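Local structure of laminin subunit ALPHA-1 (Mus musculus, 2JD4) at residues N29-P35 with P184-V190; I60-Q66 with V140-L146; E214-L220 with T316-D322; K244-I248 with H260-G264. The protein forms the LG4-5 region of a basement-membrane laminin chain and probably carries sites for attachment to the cell surface. The protein carries 4 engineered substitutions. One frame throughout, in Å; residues are numbered along the deposited sequence.

Contact 1 of 4, residues N29-P35 with P184-V190; sequences NSHLVLP and PLSASAV
With CG of H31 set between its own backbone N and carbonyl carbon (chi1 72°), the imidazole lies against S188, and CE1 comes 3.6 Å from S188 CB. One ring face lies over S188 N and A187 CA. The ring's rotation is fixed at both nitrogens: ND1 donates in the ring plane to N29 O (2.8 Å, nearly straight at 171°), while NE2 meets water 1, which also bonds S186 OG. S186 OG comes 3.3 Å from V33 CG2. H31, V33, S186 and S188 share this face; the backbones run antiparallel, H31 and S188 forming a hydrogen-bonded pair. On the other face L32 CD2 packs on A187 CB (3.7 Å). At the far end L185 N donates to V33 O (2.7 Å), and L185 CG presses tightly on P35 CG (3.5 Å). Strand 186-188 is one edge of a seven-stranded antiparallel sheet of the laminin G fold; strand 31-35 gives its other edge to strand 143-146, through L32 with L146 and L34 with L144.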
loop_
_atom_site.group_PDB
_atom_site.type_symbol
_atom_site.label_atom_id
_atom_site.label_comp_id
_atom_site.label_asym_id
_atom_site.label_seq_id
_atom_site.Cartn_x
_atom_site.Cartn_y
_atom_site.Cartn_z
ATOM N N ASN A 29 -1.192 1.825 10.290
ATOM C CA ASN A 29 -1.811 2.700 11.290
ATOM C C ASN A 29 -1.674 4.205 11.051
ATOM O O ASN A 29 -1.681 4.998 11.994
ATOM C CB ASN A 29 -1.296 2.349 12.686
ATOM C CG ASN A 29 -1.719 0.958 13.123
ATOM O OD1 ASN A 29 -2.892 0.713 13.438
ATOM N ND2 ASN A 29 -0.776 0.035 13.119
ATOM N N SER A 30 -1.554 4.606 9.793
ATOM C CA SER A 30 -1.478 6.028 9.480
ATOM C C SER A 30 -2.858 6.603 9.797
ATOM O O SER A 30 -3.867 6.033 9.391
ATOM C CB SER A 30 -1.180 6.242 7.993
ATOM O OG SER A 30 0.018 5.594 7.608
ATOM N N HIS A 31 -2.910 7.724 10.505
ATOM C CA HIS A 31 -4.202 8.322 10.837
ATOM C C HIS A 31 -4.071 9.708 11.458
ATOM O O HIS A 31 -2.977 10.146 11.811
ATOM C CB HIS A 31 -4.945 7.434 11.845
ATOM C CG HIS A 31 -4.354 7.481 13.220
ATOM N ND1 HIS A 31 -3.161 6.868 13.540
ATOM C CD2 HIS A 31 -4.729 8.168 14.326
ATOM C CE1 HIS A 31 -2.823 7.180 14.778
ATOM N NE2 HIS A 31 -3.758 7.969 15.277
ATOM N N LEU A 32 -5.211 10.379 11.586
ATOM C CA LEU A 32 -5.314 11.681 12.236
ATOM C C LEU A 32 -6.464 11.517 13.234
ATOM O O LEU A 32 -7.462 10.863 12.928
ATOM C CB LEU A 32 -5.702 12.790 11.246
ATOM C CG LEU A 32 -4.747 13.255 10.146
ATOM C CD1 LEU A 32 -5.414 14.379 9.357
ATOM C CD2 LEU A 32 -3.440 13.738 10.760
ATOM N N VAL A 33 -6.315 12.080 14.424
ATOM C CA VAL A 33 -7.373 12.041 15.423
ATOM C C VAL A 33 -7.838 13.489 15.504
ATOM O O VAL A 33 -7.090 14.368 15.936
ATOM C CB VAL A 33 -6.855 11.573 16.793
ATOM C CG1 VAL A 33 -7.981 11.636 17.825
ATOM C CG2 VAL A 33 -6.318 10.144 16.681
ATOM N N LEU A 34 -9.062 13.733 15.052
ATOM C CA LEU A 34 -9.620 15.078 15.022
ATOM C C LEU A 34 -10.704 15.319 16.068
ATOM O O LEU A 34 -11.574 14.474 16.294
ATOM C CB LEU A 34 -10.193 15.356 13.633
ATOM C CG LEU A 34 -9.269 15.124 12.434
ATOM C CD1 LEU A 34 -10.024 15.446 11.154
ATOM C CD2 LEU A 34 -8.033 16.003 12.552
ATOM N N PRO A 35 -10.675 16.494 16.711
ATOM C CA PRO A 35 -11.664 16.844 17.735
ATOM C C PRO A 35 -13.016 17.176 17.114
ATOM O O PRO A 35 -13.072 17.740 16.028
ATOM C CB PRO A 35 -11.061 18.089 18.410
ATOM C CG PRO A 35 -9.647 18.194 17.865
ATOM C CD PRO A 35 -9.728 17.597 16.499
ATOM N N PRO A 184 -4.809 18.476 14.524
ATOM C CA PRO A 184 -5.201 17.177 15.082
ATOM C C PRO A 184 -4.777 17.003 16.538
ATOM O O PRO A 184 -3.803 17.609 16.984
ATOM C CB PRO A 184 -4.503 16.187 14.156
ATOM C CG PRO A 184 -3.239 16.912 13.798
ATOM C CD PRO A 184 -3.744 18.314 13.516
ATOM N N LEU A 185 -5.526 16.181 17.269
ATOM C CA LEU A 185 -5.241 15.887 18.670
ATOM C C LEU A 185 -3.980 15.033 18.736
ATOM O O LEU A 185 -3.162 15.167 19.650
ATOM C CB LEU A 185 -6.408 15.116 19.294
ATOM C CG LEU A 185 -7.677 15.911 19.596
ATOM C CD1 LEU A 185 -8.851 14.972 19.859
ATOM C CD2 LEU A 185 -7.416 16.812 20.798
ATOM N N SER A 186 -3.846 14.143 17.759
ATOM C CA SER A 186 -2.691 13.262 17.664
ATOM C C SER A 186 -2.673 12.702 16.253
ATOM O O SER A 186 -3.631 12.876 15.503
ATOM C CB SER A 186 -2.777 12.133 18.701
ATOM O OG SER A 186 -3.994 11.415 18.605
ATOM N N ALA A 187 -1.587 12.033 15.888
ATOM C CA ALA A 187 -1.458 11.476 14.553
ATOM C C ALA A 187 -0.270 10.534 14.460
ATOM O O ALA A 187 0.592 10.506 15.339
ATOM C CB ALA A 187 -1.295 12.598 13.542
ATOM N N SER A 188 -0.237 9.756 13.390
ATOM C CA SER A 188 0.860 8.839 13.177
ATOM C C SER A 188 1.036 8.511 11.707
ATOM O O SER A 188 0.065 8.262 10.996
ATOM C CB SER A 188 0.645 7.545 13.971
ATOM O OG SER A 188 1.645 6.594 13.647
ATOM N N ALA A 189 2.289 8.557 11.264
ATOM C CA ALA A 189 2.690 8.219 9.902
ATOM C C ALA A 189 1.890 8.784 8.737
ATOM O O ALA A 189 1.530 8.048 7.818
ATOM C CB ALA A 189 2.765 6.690 9.769
ATOM N N VAL A 190 1.618 10.081 8.752
ATOM C CA VAL A 190 0.881 10.687 7.655
ATOM C C VAL A 190 1.873 11.461 6.776
ATOM O O VAL A 190 2.926 11.887 7.252
ATOM C CB VAL A 190 -0.215 11.635 8.192
ATOM C CG1 VAL A 190 -0.906 12.345 7.048
ATOM C CG2 VAL A 190 -1.250 10.821 8.983
HETATM O O HOH W 1 -3.261 8.941 17.874
#

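Contact 2 of 4, residues I60-Q66 with V140-L146; sequences IYYVAHQ and VERKLYL
Backbone hydrogen bonds set the register of I60-Q66 against V140-L146. Y62 and Y145 form an antiparallel hydrogen-bonded pair, with Y145 N reaching Y62 O at 2.9 Å and 172°. Past the paired strands E141 N donates to A64 O (3.0 Å) from above the carbonyl plane. Where the strands part, water 2 accepts from A64 N (2.9 Å) and has K143 O (2.7 Å) and E141 O as acceptors, though more acceptors are in reach than it has protons. Among the side chains, Y62 and Y145 lie side by side, pointing the same way: Y145 CD1 meets the edge of the Y62 ring at CD2 (3.9 Å), and Y62 O lies in plane at the edge of the Y145 ring. V63 CG1, anti to its carbonyl carbon (chi1 -70°), rests on L144 CB (3.8 Å), while V140 CB closes on A64 C at 3.4 Å. Y61 OH bonds T110 and Y62 OH bonds Y153. On the other edge of strand 58-64, I60 and Y61 both face L74 of strand 71-77, a classic beta bulge. The chemistry is mostly main-chain bonding with apolar cover, the water standing in for direct strand pairing as the sheet opens.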
loop_
_atom_site.group_PDB
_atom_site.type_symbol
_atom_site.label_atom_id
_atom_site.label_comp_id
_atom_site.label_asym_id
_atom_site.label_seq_id
_atom_site.Cartn_x
_atom_site.Cartn_y
_atom_site.Cartn_z
ATOM N N ILE A 60 -11.764 4.503 6.263
ATOM C CA ILE A 60 -11.716 5.929 5.941
ATOM C C ILE A 60 -11.988 6.814 7.167
ATOM O O ILE A 60 -11.277 7.802 7.385
ATOM C CB ILE A 60 -12.686 6.246 4.789
ATOM C CG1 ILE A 60 -12.306 5.398 3.564
ATOM C CG2 ILE A 60 -12.642 7.740 4.469
ATOM C CD1 ILE A 60 -13.337 5.392 2.426
ATOM N N TYR A 61 -13.015 6.484 7.956
ATOM C CA TYR A 61 -13.277 7.213 9.204
ATOM C C TYR A 61 -14.004 6.334 10.212
ATOM O O TYR A 61 -14.702 5.383 9.837
ATOM C CB TYR A 61 -14.047 8.531 8.972
ATOM C CG TYR A 61 -15.548 8.447 8.786
ATOM C CD1 TYR A 61 -16.391 8.077 9.836
ATOM C CD2 TYR A 61 -16.132 8.799 7.572
ATOM C CE1 TYR A 61 -17.774 8.066 9.677
ATOM C CE2 TYR A 61 -17.515 8.788 7.403
ATOM C CZ TYR A 61 -18.328 8.421 8.463
ATOM O OH TYR A 61 -19.695 8.416 8.302
ATOM N N TYR A 62 -13.831 6.660 11.490
ATOM C CA TYR A 62 -14.438 5.908 12.579
ATOM C C TYR A 62 -14.705 6.786 13.806
ATOM O O TYR A 62 -13.892 7.646 14.156
ATOM C CB TYR A 62 -13.496 4.760 12.956
ATOM C CG TYR A 62 -13.867 3.957 14.181
ATOM C CD1 TYR A 62 -14.828 2.943 14.120
ATOM C CD2 TYR A 62 -13.225 4.180 15.397
ATOM C CE1 TYR A 62 -15.129 2.176 15.237
ATOM C CE2 TYR A 62 -13.522 3.419 16.523
ATOM C CZ TYR A 62 -14.472 2.420 16.437
ATOM O OH TYR A 62 -14.759 1.664 17.548
ATOM N N VAL A 63 -15.858 6.571 14.436
ATOM C CA VAL A 63 -16.244 7.271 15.664
ATOM C C VAL A 63 -16.927 6.217 16.524
ATOM O O VAL A 63 -17.612 5.335 16.001
ATOM C CB VAL A 63 -17.233 8.443 15.420
ATOM C CG1 VAL A 63 -16.526 9.581 14.706
ATOM C CG2 VAL A 63 -18.437 7.967 14.628
ATOM N N ALA A 64 -16.736 6.283 17.837
ATOM C CA ALA A 64 -17.342 5.281 18.700
ATOM C C ALA A 64 -17.398 5.673 20.159
ATOM O O ALA A 64 -16.656 6.545 20.628
ATOM C CB ALA A 64 -16.594 3.962 18.562
ATOM N N HIS A 65 -18.289 5.002 20.881
ATOM C CA HIS A 65 -18.452 5.236 22.298
ATOM C C HIS A 65 -17.214 4.646 22.953
ATOM O O HIS A 65 -16.512 3.823 22.351
ATOM C CB HIS A 65 -19.721 4.531 22.788
ATOM C CG HIS A 65 -20.060 4.815 24.216
ATOM N ND1 HIS A 65 -19.360 4.271 25.271
ATOM C CD2 HIS A 65 -21.014 5.604 24.763
ATOM C CE1 HIS A 65 -19.868 4.714 26.407
ATOM N NE2 HIS A 65 -20.872 5.526 26.127
ATOM N N GLN A 66 -16.929 5.077 24.174
ATOM C CA GLN A 66 -15.777 4.568 24.900
ATOM C C GLN A 66 -15.868 3.046 25.056
ATOM O O GLN A 66 -14.856 2.355 24.983
ATOM C CB GLN A 66 -15.691 5.222 26.283
ATOM C CG GLN A 66 -14.517 4.751 27.133
ATOM C CD GLN A 66 -13.171 5.210 26.601
ATOM O OE1 GLN A 66 -12.131 4.935 27.201
ATOM N NE2 GLN A 66 -13.182 5.914 25.470
ATOM N N VAL A 140 -21.301 8.693 20.942
ATOM C CA VAL A 140 -19.880 8.402 20.776
ATOM C C VAL A 140 -18.972 9.499 21.324
ATOM O O VAL A 140 -19.418 10.623 21.555
ATOM C CB VAL A 140 -19.534 8.204 19.282
ATOM C CG1 VAL A 140 -20.387 7.085 18.693
ATOM C CG2 VAL A 140 -19.771 9.500 18.523
ATOM N N GLU A 141 -17.698 9.160 21.521
ATOM C CA GLU A 141 -16.701 10.104 22.022
ATOM C C GLU A 141 -16.526 11.257 21.042
ATOM O O GLU A 141 -16.680 11.074 19.835
ATOM C CB GLU A 141 -15.356 9.404 22.214
ATOM C CG GLU A 141 -15.315 8.416 23.355
ATOM C CD GLU A 141 -15.410 9.090 24.706
ATOM O OE1 GLU A 141 -16.481 9.653 25.025
ATOM O OE2 GLU A 141 -14.405 9.062 25.445
ATOM N N ARG A 142 -16.195 12.434 21.573
ATOM C CA ARG A 142 -16.003 13.648 20.781
ATOM C C ARG A 142 -14.705 13.609 19.963
ATOM O O ARG A 142 -13.920 14.561 19.998
ATOM C CB ARG A 142 -15.961 14.869 21.710
ATOM C CG ARG A 142 -17.151 15.036 22.647
ATOM C CD ARG A 142 -18.174 16.013 22.089
ATOM N NE ARG A 142 -18.931 15.441 20.982
ATOM C CZ ARG A 142 -19.615 16.157 20.094
ATOM N NH1 ARG A 142 -19.638 17.482 20.177
ATOM N NH2 ARG A 142 -20.283 15.544 19.125
ATOM N N LYS A 143 -14.481 12.522 19.229
ATOM C CA LYS A 143 -13.268 12.384 18.425
ATOM C C LYS A 143 -13.522 11.549 17.179
ATOM O O LYS A 143 -14.201 10.529 17.238
ATOM C CB LYS A 143 -12.156 11.711 19.237
ATOM C CG LYS A 143 -11.723 12.469 20.478
ATOM C CD LYS A 143 -10.715 11.668 21.298
ATOM C CE LYS A 143 -10.328 12.418 22.574
ATOM N NZ LYS A 143 -9.386 11.644 23.436
ATOM N N LEU A 144 -12.967 11.976 16.050
ATOM C CA LEU A 144 -13.136 11.229 14.814
ATOM C C LEU A 144 -11.775 10.777 14.310
ATOM O O LEU A 144 -10.847 11.575 14.221
ATOM C CB LEU A 144 -13.842 12.085 13.752
ATOM C CG LEU A 144 -14.029 11.463 12.358
ATOM C CD1 LEU A 144 -15.357 11.891 11.743
ATOM C CD2 LEU A 144 -12.877 11.876 11.466
ATOM N N TYR A 145 -11.655 9.487 14.010
ATOM C CA TYR A 145 -10.405 8.936 13.496
ATOM C C TYR A 145 -10.497 8.944 11.976
ATOM O O TYR A 145 -11.405 8.334 11.405
ATOM C CB TYR A 145 -10.197 7.507 14.000
ATOM C CG TYR A 145 -10.071 7.420 15.500
ATOM C CD1 TYR A 145 -11.204 7.415 16.316
ATOM C CD2 TYR A 145 -8.817 7.370 16.109
ATOM C CE1 TYR A 145 -11.088 7.357 17.700
ATOM C CE2 TYR A 145 -8.692 7.315 17.491
ATOM C CZ TYR A 145 -9.829 7.307 18.281
ATOM O OH TYR A 145 -9.703 7.240 19.651
ATOM N N LEU A 146 -9.560 9.639 11.331
ATOM C CA LEU A 146 -9.540 9.759 9.877
ATOM C C LEU A 146 -8.394 8.997 9.196
ATOM O O LEU A 146 -7.224 9.117 9.582
ATOM C CB LEU A 146 -9.463 11.245 9.479
ATOM C CG LEU A 146 -9.547 11.562 7.974
ATOM C CD1 LEU A 146 -10.962 11.219 7.457
ATOM C CD2 LEU A 146 -9.239 13.049 7.733
HETATM O O HOH W 2 -15.393 8.718 18.764
#

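Contact 3 of 4, residues E214-L220 with T316-D322; sequences EGYKVRL and TSADTND. With MG (magnesium ion), chain D.
The K217 chain runs over one face of the N321 amide, CG and CE on the same side and CE 3.6 Å from ND2, both side chains pointing the same way. The D319 carboxylate is held at both oxygens. S317 OG donates to OD1 from above the carboxylate plane, and OD2 binds the magnesium ion at 2.2 Å; water 3, also on the metal, donates to S317 O. D322 OD2 accepts from N321 N on its anti side, somewhat out of the plane. T320 OG1 does double duty: set at chi1 70° between its backbone N and carbonyl carbon, it donates to Y216 O (2.7 Å) and accepts from V218 N (3.0 Å, 157°). A318 O takes R219 N and T320 N from opposite faces of its plane, and A318 N returns a bond to R219 O (2.9 Å). Apolar contact is slight, V218 CG1 on A318 CB at 3.8 Å. Y216 N donates to D322 O, and N321 with D322 opposite Y216 makes a classic beta bulge. Strand 215-216 thus pairs with the start of strand 322-326, while Y216 and T320 lean on I240 of strand 235-241 and V218 and A318 on K292 of strand 286-293.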
loop_
_atom_site.group_PDB
_atom_site.type_symbol
_atom_site.label_atom_id
_atom_site.label_comp_id
_atom_site.label_asym_id
_atom_site.label_seq_id
_atom_site.Cartn_x
_atom_site.Cartn_y
_atom_site.Cartn_z
ATOM N N GLU A 214 8.778 -12.690 11.131
ATOM C CA GLU A 214 8.859 -14.049 11.661
ATOM C C GLU A 214 9.680 -14.975 10.758
ATOM O O GLU A 214 10.053 -16.080 11.163
ATOM C CB GLU A 214 7.456 -14.635 11.881
ATOM C CG GLU A 214 6.640 -14.884 10.619
ATOM C CD GLU A 214 5.981 -13.630 10.070
ATOM O OE1 GLU A 214 5.161 -13.760 9.135
ATOM O OE2 GLU A 214 6.279 -12.521 10.568
ATOM N N GLY A 215 9.954 -14.523 9.537
ATOM C CA GLY A 215 10.750 -15.317 8.615
ATOM C C GLY A 215 9.985 -15.989 7.491
ATOM O O GLY A 215 8.875 -16.486 7.688
ATOM N N TYR A 216 10.587 -16.008 6.306
ATOM C CA TYR A 216 9.972 -16.632 5.142
ATOM C C TYR A 216 10.865 -17.785 4.690
ATOM O O TYR A 216 12.090 -17.655 4.671
ATOM C CB TYR A 216 9.823 -15.619 3.998
ATOM C CG TYR A 216 8.941 -16.114 2.867
ATOM C CD1 TYR A 216 7.547 -16.117 2.994
ATOM C CD2 TYR A 216 9.496 -16.638 1.698
ATOM C CE1 TYR A 216 6.730 -16.634 1.988
ATOM C CE2 TYR A 216 8.687 -17.160 0.687
ATOM C CZ TYR A 216 7.305 -17.156 0.840
ATOM O OH TYR A 216 6.503 -17.685 -0.147
ATOM N N LYS A 217 10.251 -18.910 4.335
ATOM C CA LYS A 217 11.001 -20.082 3.882
ATOM C C LYS A 217 10.778 -20.316 2.391
ATOM O O LYS A 217 9.692 -20.724 1.982
ATOM C CB LYS A 217 10.558 -21.329 4.656
ATOM C CG LYS A 217 10.789 -21.252 6.156
ATOM C CD LYS A 217 10.277 -22.507 6.848
ATOM C CE LYS A 217 10.400 -22.393 8.356
ATOM N NZ LYS A 217 9.882 -23.608 9.042
ATOM N N VAL A 218 11.804 -20.073 1.582
ATOM C CA VAL A 218 11.684 -20.260 0.142
ATOM C C VAL A 218 11.476 -21.733 -0.210
ATOM O O VAL A 218 10.582 -22.076 -0.985
ATOM C CB VAL A 218 12.932 -19.728 -0.591
ATOM C CG1 VAL A 218 12.818 -19.991 -2.074
ATOM C CG2 VAL A 218 13.081 -18.226 -0.332
ATOM N N ARG A 219 12.307 -22.598 0.361
ATOM C CA ARG A 219 12.218 -24.033 0.120
ATOM C C ARG A 219 12.456 -24.389 -1.348
ATOM O O ARG A 219 13.327 -23.814 -1.996
ATOM C CB ARG A 219 10.852 -24.562 0.576
ATOM C CG ARG A 219 10.447 -24.088 1.966
ATOM C CD ARG A 219 11.365 -24.620 3.052
ATOM N NE ARG A 219 10.915 -25.905 3.581
ATOM C CZ ARG A 219 9.772 -26.085 4.236
ATOM N NH1 ARG A 219 8.951 -25.063 4.448
ATOM N NH2 ARG A 219 9.448 -27.290 4.686
ATOM N N LEU A 220 11.671 -25.326 -1.876
ATOM C CA LEU A 220 11.853 -25.773 -3.257
ATOM C C LEU A 220 11.212 -24.944 -4.365
ATOM O O LEU A 220 11.853 -24.657 -5.376
ATOM C CB LEU A 220 11.384 -27.226 -3.406
ATOM C CG LEU A 220 12.181 -28.325 -2.698
ATOM C CD1 LEU A 220 12.094 -28.156 -1.191
ATOM C CD2 LEU A 220 11.629 -29.678 -3.110
ATOM N N THR A 316 18.321 -28.700 -3.825
ATOM C CA THR A 316 17.241 -27.958 -4.469
ATOM C C THR A 316 16.441 -27.037 -3.552
ATOM O O THR A 316 15.646 -26.228 -4.029
ATOM C CB THR A 316 16.249 -28.921 -5.154
ATOM O OG1 THR A 316 15.769 -29.874 -4.195
ATOM C CG2 THR A 316 16.924 -29.654 -6.302
ATOM N N SER A 317 16.642 -27.152 -2.245
ATOM C CA SER A 317 15.902 -26.316 -1.308
ATOM C C SER A 317 16.679 -25.095 -0.828
ATOM O O SER A 317 17.814 -25.208 -0.367
ATOM C CB SER A 317 15.466 -27.147 -0.098
ATOM O OG SER A 317 14.822 -26.342 0.877
ATOM N N ALA A 318 16.069 -23.921 -0.962
ATOM C CA ALA A 318 16.689 -22.686 -0.495
ATOM C C ALA A 318 16.139 -22.548 0.912
ATOM O O ALA A 318 15.059 -21.991 1.127
ATOM C CB ALA A 318 16.264 -21.511 -1.351
ATOM N N ASP A 319 16.881 -23.077 1.871
ATOM C CA ASP A 319 16.438 -23.057 3.250
ATOM C C ASP A 319 16.611 -21.734 3.961
ATOM O O ASP A 319 17.485 -21.577 4.810
ATOM C CB ASP A 319 17.125 -24.181 4.019
ATOM C CG ASP A 319 16.825 -25.539 3.420
ATOM O OD1 ASP A 319 15.638 -25.937 3.414
ATOM O OD2 ASP A 319 17.765 -26.196 2.936
ATOM N N THR A 320 15.763 -20.778 3.593
ATOM C CA THR A 320 15.778 -19.467 4.215
ATOM C C THR A 320 14.739 -19.529 5.320
ATOM O O THR A 320 13.897 -20.427 5.348
ATOM C CB THR A 320 15.363 -18.355 3.227
ATOM O OG1 THR A 320 13.967 -18.478 2.921
ATOM C CG2 THR A 320 16.168 -18.456 1.940
ATOM N N ASN A 321 14.808 -18.572 6.232
ATOM C CA ASN A 321 13.870 -18.479 7.340
ATOM C C ASN A 321 14.138 -17.077 7.836
ATOM O O ASN A 321 14.414 -16.856 9.017
ATOM C CB ASN A 321 14.210 -19.506 8.426
ATOM C CG ASN A 321 13.034 -19.800 9.337
ATOM O OD1 ASN A 321 13.138 -20.597 10.271
ATOM N ND2 ASN A 321 11.901 -19.158 9.067
ATOM N N ASP A 322 14.049 -16.129 6.905
ATOM C CA ASP A 322 14.346 -14.739 7.202
ATOM C C ASP A 322 13.396 -13.744 6.542
ATOM O O ASP A 322 12.567 -14.114 5.711
ATOM C CB ASP A 322 15.784 -14.465 6.772
ATOM C CG ASP A 322 16.769 -15.443 7.400
ATOM O OD1 ASP A 322 17.500 -15.043 8.324
ATOM O OD2 ASP A 322 16.798 -16.614 6.978
HETATM MG MG MG D . 19.909 -25.880 2.551
HETATM O O HOH W 3 19.588 -26.851 0.637
HETATM O O HOH W 4 20.115 -25.247 4.433
HETATM O O HOH W 5 22.050 -25.597 1.994
#

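Contact 4 of 4, residues K244-I248 with H260-G264; sequences KVDAI and HVNNG. With MG (magnesium ion), chain D.
D246 and the N262-G264 turn meet beside the magnesium ion, where the beta hairpin of strands 247-253 and 256-262 opens out in this laminin G domain. In the first shell D246 OD2 binds the metal at 2.2 Å, alongside waters 3, 4 and 5, and D319 OD2 supplies another ligand. CG of D246 lies anti to the carbonyl carbon (chi1 -71°), which brings the carboxylate close to G264. Its other oxygen, OD1, accepts from water 5 (2.6 Å), and that water and water 3 also donate to N263 O, so the turn touches the ion only through water. One layer out, the hairpin backbone fixes D246: A247 and N262 are a hydrogen-bonded pair, N262 N to A247 O at 2.9 Å and A247 N to N262 O. Next along, I248 CG2 and V261 CG2 lie side by side at 4.0 Å, and I248 reaches on to L222 and I224. The turn itself is an Asx turn, G264 N donating to N262 OD1 (2.7 Å), and V245 CG1 packs against that same OD1 at 3.4 Å.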
loop_
_atom_site.group_PDB
_atom_site.type_symbol
_atom_site.label_atom_id
_atom_site.label_comp_id
_atom_site.label_asym_id
_atom_site.label_seq_id
_atom_site.Cartn_x
_atom_site.Cartn_y
_atom_site.Cartn_z
ATOM N N LYS A 244 23.717 -17.627 6.689
ATOM C CA LYS A 244 24.722 -18.562 6.201
ATOM C C LYS A 244 24.914 -18.534 4.684
ATOM O O LYS A 244 25.501 -17.588 4.150
ATOM C CB LYS A 244 24.375 -19.987 6.651
ATOM C CG LYS A 244 24.316 -20.158 8.162
ATOM C CD LYS A 244 23.971 -21.590 8.545
ATOM C CE LYS A 244 23.838 -21.740 10.052
ATOM N NZ LYS A 244 25.099 -21.389 10.761
ATOM N N VAL A 245 24.410 -19.562 3.997
ATOM C CA VAL A 245 24.558 -19.676 2.545
ATOM C C VAL A 245 23.257 -19.597 1.720
ATOM O O VAL A 245 23.155 -18.810 0.772
ATOM C CB VAL A 245 25.283 -21.000 2.188
ATOM C CG1 VAL A 245 25.496 -21.099 0.681
ATOM C CG2 VAL A 245 26.623 -21.074 2.921
ATOM N N ASP A 246 22.274 -20.420 2.066
ATOM C CA ASP A 246 20.998 -20.442 1.346
ATOM C C ASP A 246 20.359 -19.053 1.199
ATOM O O ASP A 246 20.136 -18.358 2.192
ATOM C CB ASP A 246 20.029 -21.392 2.057
ATOM C CG ASP A 246 20.422 -22.854 1.890
ATOM O OD1 ASP A 246 21.593 -23.121 1.552
ATOM O OD2 ASP A 246 19.560 -23.729 2.100
ATOM N N ALA A 247 20.055 -18.665 -0.040
ATOM C CA ALA A 247 19.443 -17.359 -0.305
ATOM C C ALA A 247 19.038 -17.149 -1.765
ATOM O O ALA A 247 19.481 -17.877 -2.656
ATOM C CB ALA A 247 20.401 -16.250 0.118
ATOM N N ILE A 248 18.180 -16.154 -1.997
ATOM C CA ILE A 248 17.743 -15.793 -3.346
ATOM C C ILE A 248 17.758 -14.268 -3.463
ATOM O O ILE A 248 17.592 -13.567 -2.464
ATOM C CB ILE A 248 16.314 -16.297 -3.670
ATOM C CG1 ILE A 248 15.277 -15.550 -2.829
ATOM C CG2 ILE A 248 16.219 -17.797 -3.409
ATOM C CD1 ILE A 248 13.847 -15.815 -3.272
ATOM N N HIS A 260 19.441 -14.428 -8.742
ATOM C CA HIS A 260 20.401 -15.356 -8.140
ATOM C C HIS A 260 19.717 -16.306 -7.177
ATOM O O HIS A 260 18.778 -15.933 -6.478
ATOM C CB HIS A 260 21.470 -14.605 -7.343
ATOM C CG HIS A 260 22.141 -13.502 -8.096
ATOM N ND1 HIS A 260 22.984 -13.730 -9.162
ATOM C CD2 HIS A 260 22.105 -12.158 -7.922
ATOM C CE1 HIS A 260 23.439 -12.575 -9.613
ATOM N NE2 HIS A 260 22.920 -11.606 -8.878
ATOM N N VAL A 261 20.213 -17.534 -7.118
ATOM C CA VAL A 261 19.665 -18.527 -6.213
ATOM C C VAL A 261 20.800 -19.409 -5.703
ATOM O O VAL A 261 21.706 -19.756 -6.459
ATOM C CB VAL A 261 18.619 -19.411 -6.929
ATOM C CG1 VAL A 261 18.284 -20.626 -6.081
ATOM C CG2 VAL A 261 17.358 -18.600 -7.198
ATOM N N ASN A 262 20.764 -19.747 -4.417
ATOM C CA ASN A 262 21.787 -20.615 -3.838
ATOM C C ASN A 262 21.128 -21.609 -2.894
ATOM O O ASN A 262 20.606 -21.231 -1.844
ATOM C CB ASN A 262 22.836 -19.807 -3.072
ATOM C CG ASN A 262 24.058 -20.638 -2.719
ATOM O OD1 ASN A 262 23.931 -21.765 -2.243
ATOM N ND2 ASN A 262 25.248 -20.086 -2.949
ATOM N N ASN A 263 21.160 -22.881 -3.278
ATOM C CA ASN A 263 20.561 -23.949 -2.488
ATOM C C ASN A 263 21.585 -24.648 -1.595
ATOM O O ASN A 263 21.349 -25.754 -1.103
ATOM C CB ASN A 263 19.898 -24.962 -3.422
ATOM C CG ASN A 263 18.846 -24.324 -4.314
ATOM O OD1 ASN A 263 17.926 -23.669 -3.830
ATOM N ND2 ASN A 263 18.978 -24.515 -5.623
ATOM N N GLY A 264 22.724 -23.991 -1.388
ATOM C CA GLY A 264 23.760 -24.558 -0.544
ATOM C C GLY A 264 24.916 -25.195 -1.296
ATOM O O GLY A 264 25.834 -25.732 -0.676
HETATM MG MG MG D . 19.909 -25.880 2.551
HETATM O O HOH W 5 22.050 -25.597 1.994
HETATM O O HOH W 3 19.588 -26.851 0.637
HETATM O O HOH W 4 20.115 -25.247 4.433
#

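The four contacts fall into two groups, one in each laminin G domain. Contacts 1 and 2 have centres 12 Å apart and share a sheet: strands 31-35 and 143-146 are neighbours, and V33 CG2 packs 3.8 Å from Y145 CD2. Contact 2 approaches the first magnesium site, with the side chain of H65 about 7 Å from that ion. Contacts 3 and 4, centres 9 Å apart, build the second site together: D319 and D246 both bind the ion, waters 3, 4 and 5 serve both, and D319 N lies 2.8 Å from D246 OD2, probably hydrogen-bonded. The groups stay apart, contacts 2 and 4 being about 49 Å between centres.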